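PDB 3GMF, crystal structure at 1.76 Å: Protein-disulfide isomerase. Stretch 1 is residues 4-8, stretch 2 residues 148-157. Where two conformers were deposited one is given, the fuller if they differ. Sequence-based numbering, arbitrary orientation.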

# COMPACT_ATOMS: atom_id res chain seq x y z
N ALA A 4 3.82 13.94 1.39
CA ALA A 4 4.23 13.41 2.70
C ALA A 4 4.46 11.88 2.73
O ALA A 4 4.03 11.18 1.82
CB ALA A 4 3.21 13.81 3.76
N ASP A 5 5.16 11.39 3.75
CA ASP A 5 5.47 9.95 3.84
C ASP A 5 4.21 9.09 3.84
O ASP A 5 3.20 9.46 4.44
CB ASP A 5 6.31 9.64 5.08
CG ASP A 5 7.65 10.35 5.07
OD1 ASP A 5 8.48 10.08 4.18
OD2 ASP A 5 7.85 11.21 5.94
N GLY A 6 4.26 7.98 3.11
CA GLY A 6 3.07 7.14 2.93
C GLY A 6 2.10 7.65 1.87
O GLY A 6 1.04 7.05 1.69
N HIS A 7 2.44 8.76 1.20
CA HIS A 7 1.66 9.26 0.04
C HIS A 7 2.54 9.18 -1.19
O HIS A 7 3.71 9.59 -1.15
CB HIS A 7 1.28 10.74 0.17
CG HIS A 7 0.43 11.09 1.36
ND1 HIS A 7 -0.79 11.72 1.22
CD2 HIS A 7 0.65 10.98 2.69
CE1 HIS A 7 -1.29 11.97 2.42
NE2 HIS A 7 -0.44 11.51 3.32
N HIS A 8 1.99 8.70 -2.30
CA HIS A 8 2.76 8.65 -3.56
C HIS A 8 1.87 9.00 -4.73
O HIS A 8 0.76 8.49 -4.85
CB HIS A 8 3.35 7.27 -3.77
CG HIS A 8 4.58 7.02 -2.95
ND1 HIS A 8 4.53 6.53 -1.67
CD2 HIS A 8 5.89 7.23 -3.23
CE1 HIS A 8 5.76 6.44 -1.19
NE2 HIS A 8 6.60 6.84 -2.12
N ALA A 148 11.69 5.50 12.65
CA ALA A 148 11.26 6.89 12.40
C ALA A 148 10.23 6.92 11.29
O ALA A 148 9.19 7.55 11.42
CB ALA A 148 12.44 7.79 12.05
N LEU A 149 10.53 6.21 10.20
CA LEU A 149 9.60 6.06 9.08
C LEU A 149 8.32 5.32 9.48
O LEU A 149 7.24 5.73 9.08
CB LEU A 149 10.26 5.41 7.87
CG LEU A 149 9.39 5.28 6.61
CD1 LEU A 149 8.91 6.64 6.09
CD2 LEU A 149 10.13 4.49 5.52
N ALA A 150 8.45 4.24 10.27
CA ALA A 150 7.29 3.51 10.76
C ALA A 150 6.35 4.45 11.52
O ALA A 150 5.14 4.40 11.35
CB ALA A 150 7.71 2.40 11.68
N LYS A 151 6.92 5.32 12.34
CA LYS A 151 6.10 6.28 13.09
C LYS A 151 5.36 7.26 12.19
O LYS A 151 4.22 7.63 12.48
CB LYS A 151 6.96 7.03 14.09
CG LYS A 151 7.41 6.17 15.26
CD LYS A 151 8.48 6.94 16.03
CE LYS A 151 8.92 6.23 17.28
NZ LYS A 151 10.09 6.96 17.85
N LYS A 152 6.01 7.66 11.10
CA LYS A 152 5.41 8.59 10.12
C LYS A 152 4.29 7.90 9.34
O LYS A 152 3.24 8.50 9.08
CB LYS A 152 6.47 9.14 9.18
CG LYS A 152 7.50 10.04 9.86
CD LYS A 152 6.94 11.42 10.21
CE LYS A 152 7.11 12.39 9.05
NZ LYS A 152 6.60 13.75 9.40
N LEU A 153 4.51 6.64 8.99
CA LEU A 153 3.47 5.87 8.32
C LEU A 153 2.29 5.63 9.26
O LEU A 153 1.14 5.68 8.83
CB LEU A 153 4.01 4.55 7.79
CG LEU A 153 5.07 4.64 6.69
CD1 LEU A 153 5.64 3.22 6.51
CD2 LEU A 153 4.53 5.21 5.38
N ALA A 154 2.58 5.37 10.54
CA ALA A 154 1.52 5.28 11.56
C ALA A 154 0.72 6.60 11.67
O ALA A 154 -0.51 6.60 11.73
CB ALA A 154 2.11 4.89 12.91
N ALA A 155 1.43 7.72 11.63
CA ALA A 155 0.78 9.04 11.74
C ALA A 155 -0.11 9.32 10.53
O ALA A 155 -1.23 9.85 10.65
CB ALA A 155 1.84 10.15 11.93
N GLU A 156 0.39 8.97 9.35
CA GLU A 156 -0.37 9.12 8.11
C GLU A 156 -1.66 8.26 8.16
O GLU A 156 -2.74 8.70 7.74
CB GLU A 156 0.56 8.72 6.95
CG GLU A 156 -0.06 8.76 5.59
CD GLU A 156 -0.55 7.39 5.19
OE1 GLU A 156 0.22 6.41 5.35
OE2 GLU A 156 -1.70 7.31 4.72
N THR A 157 -1.53 7.05 8.68
CA THR A 157 -2.65 6.14 8.82
C THR A 157 -3.66 6.71 9.82
O THR A 157 -4.88 6.68 9.58
CB THR A 157 -2.15 4.74 9.28
OG1 THR A 157 -1.31 4.20 8.25
CG2 THR A 157 -3.34 3.77 9.53

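The N-terminal segment packs against one side of the helix through a small contact, 277 Å² summed over both partners, that contains no hydrogen bond and no salt bridge. Van der Waals packing therefore makes up most of it, helped by one loose pairing of opposite charges. Residues 4-7 form a type II turn closed by His7 N to Ala4 O at 3.0 Å, and the turn brings Asp5 and Gly6 against the helix. Leu149, Lys152, Leu153 and Glu156, which fall on one face of the helix, supply the helical side of the contact.

The closest CA pair is Gly6 and Leu153, 5.6 Å apart. With phi at 80° and psi at 2°, Gly6 occupies the third position of the turn, where a positive phi favours glycine. Packing adds a second reason: a CB here would point toward the helix and fall 2.4 Å from Glu156 OE1 and 3.1 Å from Leu153 CD2. In its absence, Leu153 CD2 rests 3.4 Å from Gly6 CA. The CA-to-CB bond of Leu153 points sideways, but the m,t rotamer (chi1 -65°, chi2 170°) carries the end of the side chain nearer to the turn. Leu149 also starts sideways and approaches with its end; its t,p rotamer places Leu149 CD1 4.0 Å from Asp5 OD1.

Asp5 points toward the helix, and with chi1 at -62° its carboxylate lies near Leu149 and Lys152. In the Lys152 conformer given here, three successive m torsions (-66°, -74°, -88°) curl the chain, and chi4 is t (-178°). The aliphatic part makes the closer contact: Lys152 CE is 3.4 Å from Asp5 OD2, whereas Lys152 NZ is 4.5 Å from it, beyond salt-bridge range. The exposed position of Lys152 suits a long, charged side chain.

Glu156 is buried and contributes the largest covered area on the helix, 59 Å². Its chi1 is t (178°), but chi2 lies between wells at -96°, bending the carboxylate away from full extension. Glu156 CG lies 3.5 Å from Asp5 O and 3.6 Å from His7 NE2, so the aliphatic part of this acidic residue does much of the packing. Glu156 OE1 comes to 3.8 Å from Gly6 O without a hydrogen bond between them. His7 begins sideways, yet chi1 at -60° and chi2 at -123° bring its ring near Glu156, with Glu156 CG placed obliquely to the ring; His7 ND1 is hydrogen-bonded elsewhere in the structure.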